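Long-range contact in PpBBE-like 1 D396N (Physcomitrella patens subsp. patens, PDB 6EO5), which oxidises cellobiose in its wild-type form, as a berberine bridge enzyme-like flavoprotein of the VAO family with bi-covalently bound FAD, and is present here as a point variant: residues A[332-346]-A[422-435]. Sequence-based numbering, arbitrary orientation.
Sequences KAKSIYVNGPGLSDA and YATGQAYQNYIDRD. With FAD (flavin-adenine dinucleotide), chain C.
The ring of Tyr337 turns its edge to the backbone of 422-435, with Gln426 C and Ala427 O lying in its plane, while the Tyr431 ring takes Ser335 CB at its own edge (3.7 Å from CD2) and Tyr428 CD2 above one face, offset toward the rim. On the Tyr428 ring, Asn430 N sits over the centre of one face and FAD O2 lies at the edge, hydrogen-bonded by Tyr428 OH at 2.6 Å. These contacts lay an irregular, flavin-lining loop along strand 331-338, an edge strand of a seven-stranded antiparallel sheet. Tyr337 OH passes close to Tyr428 CD1 but bonds to Tyr368.

Four hydrogen bonds tie loop to strand: Tyr428 N donates to Ser335 OG (2.9 Å, 165° at the hydrogen), Tyr337 N to Gln426 O, and Tyr337 O is gripped twice by Thr424, nearly in line by N and from above the carbonyl plane by OG1 (2.8 Å). That OG1 also accepts from Gln426 N, closing an ST turn.

With CG anti to its N (chi1 179°), Asp433 extends its carboxylate into a salt-bridge network, where Lys334 NZ meets the syn lone pair of OD2 at 2.7 Å. Lys332 NZ, also salt-bridged to Glu84, and the Asx-turn donor Asp435 N reach Asp433 OD1 from opposite faces (2.7 and 3.0 Å). Replacing Asp433 by an alanine would probably leave Lys334 with only the long link to Asp435, Lys332 with that and Glu84, and the turn without its acceptor. Water 2 accepts from Ser335 N and donates to Asp433 OD2 at 2.6 Å.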
ATOM      1  N   LYS A 332       0.870 -10.089 -12.370  1.00 54.45           N
ATOM      2  CA  LYS A 332      -0.199  -9.126 -12.588  1.00 52.34           C
ATOM      3  C   LYS A 332      -1.126  -9.171 -11.377  1.00 54.97           C
ATOM      4  O   LYS A 332      -1.502 -10.255 -10.918  1.00 53.06           O
ATOM      5  CB  LYS A 332      -0.961  -9.433 -13.875  1.00 51.68           C
ATOM      6  CG  LYS A 332      -2.212  -8.599 -14.080  1.00 53.96           C
ATOM      7  CD  LYS A 332      -1.884  -7.140 -14.313  1.00 51.11           C
ATOM      8  CE  LYS A 332      -3.161  -6.343 -14.443  1.00 49.48           C
ATOM      9  NZ  LYS A 332      -2.893  -4.889 -14.466  1.00 52.22           N
ATOM     10  N   ALA A 333      -1.468  -7.998 -10.844  1.00 56.29           N
ATOM     11  CA  ALA A 333      -2.360  -7.886  -9.696  1.00 54.00           C
ATOM     12  C   ALA A 333      -3.584  -7.040 -10.049  1.00 53.41           C
ATOM     13  O   ALA A 333      -3.497  -6.084 -10.829  1.00 52.30           O
ATOM     14  CB  ALA A 333      -1.629  -7.284  -8.489  1.00 50.65           C
ATOM     15  N   LYS A 334      -4.733  -7.412  -9.481  1.00 50.66           N
ATOM     16  CA  LYS A 334      -5.958  -6.624  -9.576  1.00 49.91           C
ATOM     17  C   LYS A 334      -6.605  -6.574  -8.196  1.00 52.12           C
ATOM     18  O   LYS A 334      -6.252  -7.346  -7.301  1.00 56.03           O
ATOM     19  CB  LYS A 334      -6.923  -7.212 -10.616  1.00 49.80           C
ATOM     20  CG  LYS A 334      -6.273  -7.450 -11.975  1.00 47.27           C
ATOM     21  CD  LYS A 334      -7.212  -8.051 -13.012  1.00 45.43           C
ATOM     22  CE  LYS A 334      -8.307  -7.095 -13.435  1.00 44.78           C
ATOM     23  NZ  LYS A 334      -7.794  -5.908 -14.182  1.00 50.26           N
ATOM     24  N   SER A 335      -7.551  -5.656  -8.003  1.00 52.89           N
ATOM     25  CA  SER A 335      -8.259  -5.601  -6.723  1.00 50.58           C
ATOM     26  C   SER A 335      -9.707  -5.174  -6.947  1.00 53.01           C
ATOM     27  O   SER A 335     -10.091  -4.724  -8.043  1.00 48.87           O
ATOM     28  CB  SER A 335      -7.564  -4.660  -5.727  1.00 48.12           C
ATOM     29  OG  SER A 335      -7.872  -3.298  -5.988  1.00 46.81           O
ATOM     30  N   ILE A 336     -10.516  -5.320  -5.894  1.00 48.44           N
ATOM     31  CA  ILE A 336     -11.926  -4.938  -5.938  1.00 48.31           C
ATOM     32  C   ILE A 336     -12.415  -4.768  -4.511  1.00 51.95           C
ATOM     33  O   ILE A 336     -11.825  -5.303  -3.575  1.00 55.27           O
ATOM     34  CB  ILE A 336     -12.763  -5.995  -6.701  1.00 50.71           C
ATOM     35  CG1 ILE A 336     -13.914  -5.329  -7.460  1.00 48.27           C
ATOM     36  CG2 ILE A 336     -13.239  -7.089  -5.766  1.00 46.59           C
ATOM     37  CD1 ILE A 336     -14.602  -6.255  -8.408  1.00 45.57           C
ATOM     38  N   TYR A 337     -13.505  -4.016  -4.339  1.00 51.91           N
ATOM     39  CA  TYR A 337     -14.145  -3.850  -3.036  1.00 49.72           C
ATOM     40  C   TYR A 337     -15.509  -4.537  -3.017  1.00 51.17           C
ATOM     41  O   TYR A 337     -16.250  -4.506  -4.007  1.00 52.61           O
ATOM     42  CB  TYR A 337     -14.309  -2.368  -2.675  1.00 48.29           C
ATOM     43  CG  TYR A 337     -13.072  -1.745  -2.075  1.00 51.50           C
ATOM     44  CD1 TYR A 337     -12.700  -2.007  -0.741  1.00 52.89           C
ATOM     45  CD2 TYR A 337     -12.264  -0.898  -2.834  1.00 49.07           C
ATOM     46  CE1 TYR A 337     -11.538  -1.432  -0.186  1.00 48.33           C
ATOM     47  CE2 TYR A 337     -11.111  -0.328  -2.300  1.00 50.94           C
ATOM     48  CZ  TYR A 337     -10.753  -0.594  -0.984  1.00 53.55           C
ATOM     49  OH  TYR A 337      -9.608  -0.012  -0.489  1.00 53.35           O
ATOM     50  N   VAL A 338     -15.830  -5.154  -1.883  1.00 49.15           N
ATOM     51  CA  VAL A 338     -17.099  -5.836  -1.654  1.00 51.93           C
ATOM     52  C   VAL A 338     -17.793  -5.154  -0.486  1.00 52.94           C
ATOM     53  O   VAL A 338     -17.165  -4.898   0.550  1.00 55.71           O
ATOM     54  CB  VAL A 338     -16.901  -7.332  -1.356  1.00 52.62           C
ATOM     55  CG1 VAL A 338     -18.241  -8.009  -1.178  1.00 50.37           C
ATOM     56  CG2 VAL A 338     -16.092  -8.000  -2.465  1.00 52.34           C
ATOM     57  N   ASN A 339     -19.075  -4.853  -0.653  1.00 52.29           N
ATOM     58  CA  ASN A 339     -19.866  -4.196   0.377  1.00 54.24           C
ATOM     59  C   ASN A 339     -20.580  -5.228   1.244  1.00 58.57           C
ATOM     60  O   ASN A 339     -20.793  -6.375   0.836  1.00 54.30           O
ATOM     61  CB  ASN A 339     -20.895  -3.259  -0.242  1.00 49.33           C
ATOM     62  CG  ASN A 339     -20.274  -2.033  -0.857  1.00 54.79           C
ATOM     63  OD1 ASN A 339     -19.142  -1.661  -0.550  1.00 57.47           O
ATOM     64  ND2 ASN A 339     -21.023  -1.387  -1.734  1.00 59.77           N
ATOM     65  N   GLY A 340     -20.946  -4.806   2.456  1.00 63.43           N
ATOM     66  CA  GLY A 340     -21.766  -5.636   3.323  1.00 54.03           C
ATOM     67  C   GLY A 340     -23.055  -6.027   2.612  1.00 57.59           C
ATOM     68  O   GLY A 340     -23.611  -5.235   1.859  1.00 56.50           O
ATOM     69  N   PRO A 341     -23.543  -7.252   2.839  1.00 59.11           N
ATOM     70  CA  PRO A 341     -22.999  -8.259   3.751  1.00 58.05           C
ATOM     71  C   PRO A 341     -22.016  -9.185   3.070  1.00 57.59           C
ATOM     72  O   PRO A 341     -21.684 -10.226   3.635  1.00 64.60           O
ATOM     73  CB  PRO A 341     -24.243  -9.029   4.180  1.00 56.56           C
ATOM     74  CG  PRO A 341     -25.103  -9.013   2.948  1.00 53.32           C
ATOM     75  CD  PRO A 341     -24.810  -7.703   2.230  1.00 53.76           C
ATOM     76  N   GLY A 342     -21.570  -8.824   1.868  1.00 55.72           N
ATOM     77  CA  GLY A 342     -20.566  -9.614   1.186  1.00 53.83           C
ATOM     78  C   GLY A 342     -21.071 -10.266  -0.083  1.00 56.31           C
ATOM     79  O   GLY A 342     -22.106  -9.882  -0.641  1.00 58.53           O
ATOM     80  N   LEU A 343     -20.327 -11.249  -0.566  1.00 55.29           N
ATOM     81  CA  LEU A 343     -20.778 -11.998  -1.723  1.00 55.84           C
ATOM     82  C   LEU A 343     -21.941 -12.901  -1.334  1.00 54.23           C
ATOM     83  O   LEU A 343     -21.937 -13.528  -0.274  1.00 56.94           O
ATOM     84  CB  LEU A 343     -19.627 -12.822  -2.307  1.00 54.56           C
ATOM     85  CG  LEU A 343     -18.390 -12.042  -2.766  1.00 54.79           C
ATOM     86  CD1 LEU A 343     -17.280 -12.985  -3.178  1.00 54.53           C
ATOM     87  CD2 LEU A 343     -18.735 -11.089  -3.893  1.00 49.59           C
ATOM     88  N   SER A 344     -22.948 -12.949  -2.196  1.00 53.68           N
ATOM     89  CA  SER A 344     -23.981 -13.971  -2.126  1.00 53.13           C
ATOM     90  C   SER A 344     -23.344 -15.349  -2.115  1.00 55.93           C
ATOM     91  O   SER A 344     -22.153 -15.485  -2.411  1.00 56.45           O
ATOM     92  CB  SER A 344     -24.939 -13.848  -3.316  1.00 53.63           C
ATOM     93  OG  SER A 344     -24.281 -14.128  -4.548  1.00 57.26           O
ATOM     94  N   ASP A 345     -24.112 -16.386  -1.774  1.00 60.94           N
ATOM     95  CA  ASP A 345     -23.542 -17.729  -1.834  1.00 57.28           C
ATOM     96  C   ASP A 345     -23.165 -18.087  -3.266  1.00 60.20           C
ATOM     97  O   ASP A 345     -22.133 -18.726  -3.508  1.00 60.87           O
ATOM     98  CB  ASP A 345     -24.509 -18.759  -1.252  1.00 52.01           C
ATOM     99  CG  ASP A 345     -24.603 -18.685   0.283  1.00 66.98           C
ATOM    100  OD1 ASP A 345     -23.800 -17.963   0.936  1.00 62.79           O
ATOM    101  OD2 ASP A 345     -25.485 -19.372   0.845  1.00 70.23           O
ATOM    102  N   ALA A 346     -23.980 -17.657  -4.232  1.00 57.19           N
ATOM    103  CA  ALA A 346     -23.659 -17.901  -5.633  1.00 54.01           C
ATOM    104  C   ALA A 346     -22.354 -17.215  -6.020  1.00 57.75           C
ATOM    105  O   ALA A 346     -21.536 -17.787  -6.748  1.00 54.18           O
ATOM    106  CB  ALA A 346     -24.807 -17.413  -6.518  1.00 51.55           C
ATOM    107  N   TYR A 422     -20.674  -9.759  -8.642  1.00 53.39           N
ATOM    108  CA  TYR A 422     -21.252  -9.868  -7.311  1.00 54.45           C
ATOM    109  C   TYR A 422     -20.773  -8.787  -6.352  1.00 56.56           C
ATOM    110  O   TYR A 422     -21.183  -8.793  -5.190  1.00 55.78           O
ATOM    111  CB  TYR A 422     -20.956 -11.253  -6.715  1.00 51.44           C
ATOM    112  CG  TYR A 422     -21.381 -12.401  -7.598  1.00 54.47           C
ATOM    113  CD1 TYR A 422     -22.683 -12.890  -7.561  1.00 54.25           C
ATOM    114  CD2 TYR A 422     -20.486 -12.984  -8.494  1.00 54.86           C
ATOM    115  CE1 TYR A 422     -23.076 -13.936  -8.385  1.00 50.81           C
ATOM    116  CE2 TYR A 422     -20.867 -14.032  -9.310  1.00 53.34           C
ATOM    117  CZ  TYR A 422     -22.161 -14.503  -9.248  1.00 56.32           C
ATOM    118  OH  TYR A 422     -22.537 -15.542 -10.066  1.00 63.10           O
ATOM    119  N   ALA A 423     -19.948  -7.850  -6.804  1.00 56.11           N
ATOM    120  CA  ALA A 423     -19.310  -6.890  -5.909  1.00 53.55           C
ATOM    121  C   ALA A 423     -19.527  -5.484  -6.466  1.00 51.67           C
ATOM    122  O   ALA A 423     -20.471  -5.218  -7.215  1.00 59.01           O
ATOM    123  CB  ALA A 423     -17.827  -7.246  -5.728  1.00 52.12           C
ATOM    124  N   THR A 424     -18.658  -4.557  -6.094  1.00 52.88           N
ATOM    125  CA  THR A 424     -18.679  -3.197  -6.607  1.00 50.93           C
ATOM    126  C   THR A 424     -17.682  -3.080  -7.755  1.00 53.04           C
ATOM    127  O   THR A 424     -16.935  -4.017  -8.069  1.00 51.15           O
ATOM    128  CB  THR A 424     -18.318  -2.172  -5.517  1.00 52.22           C
ATOM    129  OG1 THR A 424     -16.896  -2.157  -5.328  1.00 50.75           O
ATOM    130  CG2 THR A 424     -18.994  -2.491  -4.191  1.00 48.38           C
ATOM    131  N   GLY A 425     -17.640  -1.891  -8.355  1.00 52.32           N
ATOM    132  CA  GLY A 425     -16.617  -1.536  -9.309  1.00 49.99           C
ATOM    133  C   GLY A 425     -15.462  -0.734  -8.745  1.00 54.01           C
ATOM    134  O   GLY A 425     -14.640  -0.237  -9.524  1.00 54.69           O
ATOM    135  N   GLN A 426     -15.362  -0.576  -7.426  1.00 53.42           N
ATOM    136  CA  GLN A 426     -14.247   0.179  -6.874  1.00 52.09           C
ATOM    137  C   GLN A 426     -13.063  -0.737  -6.601  1.00 51.35           C
ATOM    138  O   GLN A 426     -13.216  -1.942  -6.370  1.00 49.28           O
ATOM    139  CB  GLN A 426     -14.642   0.904  -5.595  1.00 49.17           C
ATOM    140  CG  GLN A 426     -16.005   1.545  -5.626  1.00 53.63           C
ATOM    141  CD  GLN A 426     -16.695   1.467  -4.250  1.00 69.17           C
ATOM    142  OE1 GLN A 426     -16.095   1.782  -3.198  1.00 64.51           O
ATOM    143  NE2 GLN A 426     -17.947   1.012  -4.251  1.00 71.25           N
ATOM    144  N   ALA A 427     -11.874  -0.148  -6.647  1.00 50.00           N
ATOM    145  CA  ALA A 427     -10.626  -0.859  -6.436  1.00 50.34           C
ATOM    146  C   ALA A 427      -9.729  -0.032  -5.524  1.00 53.61           C
ATOM    147  O   ALA A 427      -9.947   1.167  -5.334  1.00 51.32           O
ATOM    148  CB  ALA A 427      -9.921  -1.151  -7.763  1.00 48.65           C
ATOM    149  N   TYR A 428      -8.700  -0.692  -4.977  1.00 54.32           N
ATOM    150  CA  TYR A 428      -7.779  -0.104  -4.006  1.00 53.20           C
ATOM    151  C   TYR A 428      -6.500   0.333  -4.719  1.00 55.26           C
ATOM    152  O   TYR A 428      -5.789  -0.501  -5.295  1.00 53.22           O
ATOM    153  CB  TYR A 428      -7.474  -1.109  -2.892  1.00 51.00           C
ATOM    154  CG  TYR A 428      -6.457  -0.653  -1.854  1.00 54.48           C
ATOM    155  CD1 TYR A 428      -6.480   0.641  -1.338  1.00 50.94           C
ATOM    156  CD2 TYR A 428      -5.492  -1.538  -1.370  1.00 55.01           C
ATOM    157  CE1 TYR A 428      -5.554   1.049  -0.397  1.00 54.37           C
ATOM    158  CE2 TYR A 428      -4.563  -1.147  -0.424  1.00 53.80           C
ATOM    159  CZ  TYR A 428      -4.600   0.143   0.067  1.00 56.62           C
ATOM    160  OH  TYR A 428      -3.673   0.525   1.012  1.00 52.31           O
ATOM    161  N   GLN A 429      -6.201   1.637  -4.658  1.00 53.92           N
ATOM    162  CA  GLN A 429      -5.162   2.215  -5.506  1.00 50.44           C
ATOM    163  C   GLN A 429      -3.746   1.818  -5.104  1.00 56.53           C
ATOM    164  O   GLN A 429      -2.819   2.026  -5.901  1.00 55.55           O
ATOM    165  CB  GLN A 429      -5.295   3.736  -5.523  1.00 54.25           C
ATOM    166  CG  GLN A 429      -5.496   4.378  -4.159  1.00 56.91           C
ATOM    167  CD  GLN A 429      -6.958   4.634  -3.835  1.00 57.09           C
ATOM    168  OE1 GLN A 429      -7.815   3.745  -3.981  1.00 53.52           O
ATOM    169  NE2 GLN A 429      -7.255   5.856  -3.394  1.00 55.42           N
ATOM    170  N   ASN A 430      -3.536   1.262  -3.901  1.00 53.50           N
ATOM    171  CA  ASN A 430      -2.220   0.705  -3.618  1.00 50.00           C
ATOM    172  C   ASN A 430      -2.020  -0.662  -4.244  1.00 52.80           C
ATOM    173  O   ASN A 430      -0.884  -1.141  -4.283  1.00 53.00           O
ATOM    174  CB  ASN A 430      -1.955   0.609  -2.118  1.00 55.19           C
ATOM    175  CG  ASN A 430      -1.319   1.859  -1.560  1.00 53.77           C
ATOM    176  OD1 ASN A 430      -1.661   2.293  -0.459  1.00 56.17           O
ATOM    177  ND2 ASN A 430      -0.388   2.441  -2.305  1.00 44.56           N
ATOM    178  N   TYR A 431      -3.084  -1.299  -4.724  1.00 52.36           N
ATOM    179  CA  TYR A 431      -2.951  -2.463  -5.604  1.00 54.98           C
ATOM    180  C   TYR A 431      -3.083  -2.038  -7.072  1.00 52.66           C
ATOM    181  O   TYR A 431      -3.829  -2.618  -7.858  1.00 53.50           O
ATOM    182  CB  TYR A 431      -3.977  -3.529  -5.226  1.00 51.18           C
ATOM    183  CG  TYR A 431      -3.873  -3.984  -3.787  1.00 53.02           C
ATOM    184  CD1 TYR A 431      -2.667  -3.904  -3.095  1.00 54.19           C
ATOM    185  CD2 TYR A 431      -4.978  -4.498  -3.115  1.00 53.70           C
ATOM    186  CE1 TYR A 431      -2.560  -4.317  -1.777  1.00 51.00           C
ATOM    187  CE2 TYR A 431      -4.881  -4.916  -1.789  1.00 55.70           C
ATOM    188  CZ  TYR A 431      -3.666  -4.818  -1.123  1.00 55.39           C
ATOM    189  OH  TYR A 431      -3.557  -5.230   0.197  1.00 59.71           O
ATOM    190  N   ILE A 432      -2.309  -1.013  -7.440  1.00 50.67           N
ATOM    191  CA  ILE A 432      -2.510  -0.268  -8.681  1.00 53.57           C
ATOM    192  C   ILE A 432      -2.591  -1.186  -9.912  1.00 53.61           C
ATOM    193  O   ILE A 432      -1.832  -2.156 -10.063  1.00 52.17           O
ATOM    194  CB  ILE A 432      -1.392   0.787  -8.803  1.00 51.22           C
ATOM    195  CG1 ILE A 432      -1.779   1.877  -9.795  1.00 52.94           C
ATOM    196  CG2 ILE A 432      -0.051   0.153  -9.144  1.00 51.65           C
ATOM    197  CD1 ILE A 432      -3.071   2.567  -9.425  1.00 56.12           C
ATOM    198  N   ASP A 433      -3.539  -0.876 -10.798  1.00 55.26           N
ATOM    199  CA  ASP A 433      -3.929  -1.751 -11.908  1.00 51.36           C
ATOM    200  C   ASP A 433      -4.193  -0.878 -13.126  1.00 54.91           C
ATOM    201  O   ASP A 433      -5.144  -0.088 -13.127  1.00 56.12           O
ATOM    202  CB  ASP A 433      -5.174  -2.562 -11.533  1.00 53.75           C
ATOM    203  CG  ASP A 433      -5.669  -3.493 -12.651  1.00 57.15           C
ATOM    204  OD1 ASP A 433      -5.123  -3.508 -13.793  1.00 56.57           O
ATOM    205  OD2 ASP A 433      -6.644  -4.218 -12.364  1.00 54.32           O
ATOM    206  N   ARG A 434      -3.363  -1.027 -14.163  1.00 53.92           N
ATOM    207  CA  ARG A 434      -3.440  -0.138 -15.321  1.00 57.00           C
ATOM    208  C   ARG A 434      -4.744  -0.284 -16.103  1.00 56.71           C
ATOM    209  O   ARG A 434      -5.093   0.616 -16.876  1.00 61.47           O
ATOM    210  CB  ARG A 434      -2.245  -0.389 -16.242  1.00 55.26           C
ATOM    211  CG  ARG A 434      -2.049   0.663 -17.305  1.00 58.00           C
ATOM    212  CD  ARG A 434      -0.738   0.432 -18.030  1.00 60.22           C
ATOM    213  NE  ARG A 434      -0.472   1.418 -19.072  1.00 59.36           N
ATOM    214  CZ  ARG A 434       0.745   1.669 -19.536  1.00 61.76           C
ATOM    215  NH1 ARG A 434       1.779   1.012 -19.036  1.00 61.33           N
ATOM    216  NH2 ARG A 434       0.933   2.571 -20.492  1.00 62.57           N
ATOM    217  N   ASP A 435      -5.475  -1.383 -15.917  1.00 56.87           N
ATOM    218  CA  ASP A 435      -6.753  -1.608 -16.582  1.00 53.75           C
ATOM    219  C   ASP A 435      -7.947  -1.079 -15.803  1.00 56.09           C
ATOM    220  O   ASP A 435      -9.082  -1.251 -16.269  1.00 53.88           O
ATOM    221  CB  ASP A 435      -6.983  -3.101 -16.821  1.00 55.74           C
ATOM    222  CG  ASP A 435      -5.858  -3.755 -17.570  1.00 57.52           C
ATOM    223  OD1 ASP A 435      -5.329  -3.133 -18.517  1.00 56.79           O
ATOM    224  OD2 ASP A 435      -5.516  -4.905 -17.200  1.00 63.02           O
TER
HETATM  225  PA  FAD C 601       6.888   2.986  -4.968  1.00 59.67           P
HETATM  226  O1A FAD C 601       6.887   2.077  -6.187  1.00 53.70           O
HETATM  227  O2A FAD C 601       8.254   3.565  -4.700  1.00 58.80           O
HETATM  228  O5B FAD C 601       5.776   4.154  -5.028  1.00 57.32           O
HETATM  229  C5B FAD C 601       4.480   3.918  -5.536  1.00 58.34           C
HETATM  230  C4B FAD C 601       3.903   5.184  -6.161  1.00 56.92           C
HETATM  231  O4B FAD C 601       4.025   6.271  -5.262  1.00 59.84           O
HETATM  232  C3B FAD C 601       4.640   5.585  -7.426  1.00 58.39           C
HETATM  233  O3B FAD C 601       3.727   6.224  -8.291  1.00 60.19           O
HETATM  234  C2B FAD C 601       5.633   6.600  -6.926  1.00 58.68           C
HETATM  235  O2B FAD C 601       6.036   7.485  -7.941  1.00 61.00           O
HETATM  236  C1B FAD C 601       4.850   7.285  -5.812  1.00 62.56           C
HETATM  237  N9A FAD C 601       5.795   7.861  -4.829  1.00 62.86           N
HETATM  238  C8A FAD C 601       6.814   7.202  -4.183  1.00 62.51           C
HETATM  239  N7A FAD C 601       7.463   8.077  -3.385  1.00 61.95           N
HETATM  240  C5A FAD C 601       6.879   9.288  -3.514  1.00 59.10           C
HETATM  241  C6A FAD C 601       7.153  10.515  -2.940  1.00 61.67           C
HETATM  242  N6A FAD C 601       8.159  10.631  -2.080  1.00 63.21           N
HETATM  243  N1A FAD C 601       6.376  11.607  -3.260  1.00 62.62           N
HETATM  244  C2A FAD C 601       5.344  11.471  -4.160  1.00 59.17           C
HETATM  245  N3A FAD C 601       5.076  10.248  -4.737  1.00 61.34           N
HETATM  246  C4A FAD C 601       5.836   9.172  -4.420  1.00 61.90           C
HETATM  247  N1  FAD C 601      -0.488  -2.331   0.710  1.00 57.61           N
HETATM  248  C2  FAD C 601      -1.225  -2.183   1.891  1.00 62.28           C
HETATM  249  O2  FAD C 601      -2.071  -1.278   2.046  1.00 55.17           O
HETATM  250  N3  FAD C 601      -0.997  -3.064   2.935  1.00 63.86           N
HETATM  251  C4  FAD C 601      -0.067  -4.075   2.812  1.00 61.41           C
HETATM  252  O4  FAD C 601       0.124  -4.833   3.758  1.00 65.96           O
HETATM  253  C4X FAD C 601       0.660  -4.224   1.641  1.00 62.15           C
HETATM  254  N5  FAD C 601       1.620  -5.209   1.544  1.00 61.75           N
HETATM  255  C5X FAD C 601       2.554  -5.161   0.527  1.00 60.76           C
HETATM  256  C6  FAD C 601       3.601  -6.077   0.519  1.00 59.00           C
HETATM  257  C7  FAD C 601       4.647  -6.005  -0.414  1.00 60.59           C
HETATM  258  C7M FAD C 601       5.777  -7.010  -0.378  1.00 55.46           C
HETATM  259  C8  FAD C 601       4.559  -5.038  -1.437  1.00 55.80           C
HETATM  260  C8M FAD C 601       5.589  -4.974  -2.549  1.00 54.87           C
HETATM  261  C9  FAD C 601       3.444  -4.179  -1.466  1.00 58.48           C
HETATM  262  C9A FAD C 601       2.439  -4.208  -0.482  1.00 60.98           C
HETATM  263  N10 FAD C 601       1.300  -3.394  -0.510  1.00 59.23           N
HETATM  264  C10 FAD C 601       0.478  -3.320   0.598  1.00 58.15           C
HETATM  265  C1' FAD C 601       1.087  -2.378  -1.582  1.00 56.75           C
HETATM  266  C2' FAD C 601       1.765  -1.074  -1.171  1.00 58.43           C
HETATM  267  O2' FAD C 601       1.013  -0.337  -0.234  1.00 56.72           O
HETATM  268  C3' FAD C 601       1.968  -0.228  -2.407  1.00 54.81           C
HETATM  269  O3' FAD C 601       2.765  -0.995  -3.277  1.00 55.42           O
HETATM  270  C4' FAD C 601       2.632   1.095  -2.036  1.00 56.12           C
HETATM  271  O4' FAD C 601       2.190   2.091  -2.938  1.00 52.97           O
HETATM  272  C5' FAD C 601       4.154   0.958  -2.044  1.00 53.17           C
HETATM  273  O5' FAD C 601       4.826   2.182  -1.831  1.00 53.90           O
HETATM  274  P   FAD C 601       6.397   2.268  -2.205  1.00 57.10           P
HETATM  275  O1P FAD C 601       6.944   3.606  -1.765  1.00 60.40           O
HETATM  276  O2P FAD C 601       7.207   1.114  -1.677  1.00 59.87           O
HETATM  277  O3P FAD C 601       6.387   2.011  -3.792  1.00 62.08           O
HETATM  278  O   HOH W   1      -1.682  -4.450 -11.615  1.00 52.58           O
HETATM  279  O   HOH W   2      -7.958  -3.981 -10.101  1.00 49.36           O
HETATM  280  O   HOH W   3      -6.659  -2.241  -8.412  1.00 51.53           O
HETATM  281  O   HOH W   4     -23.228 -10.655  -3.949  1.00 53.42           O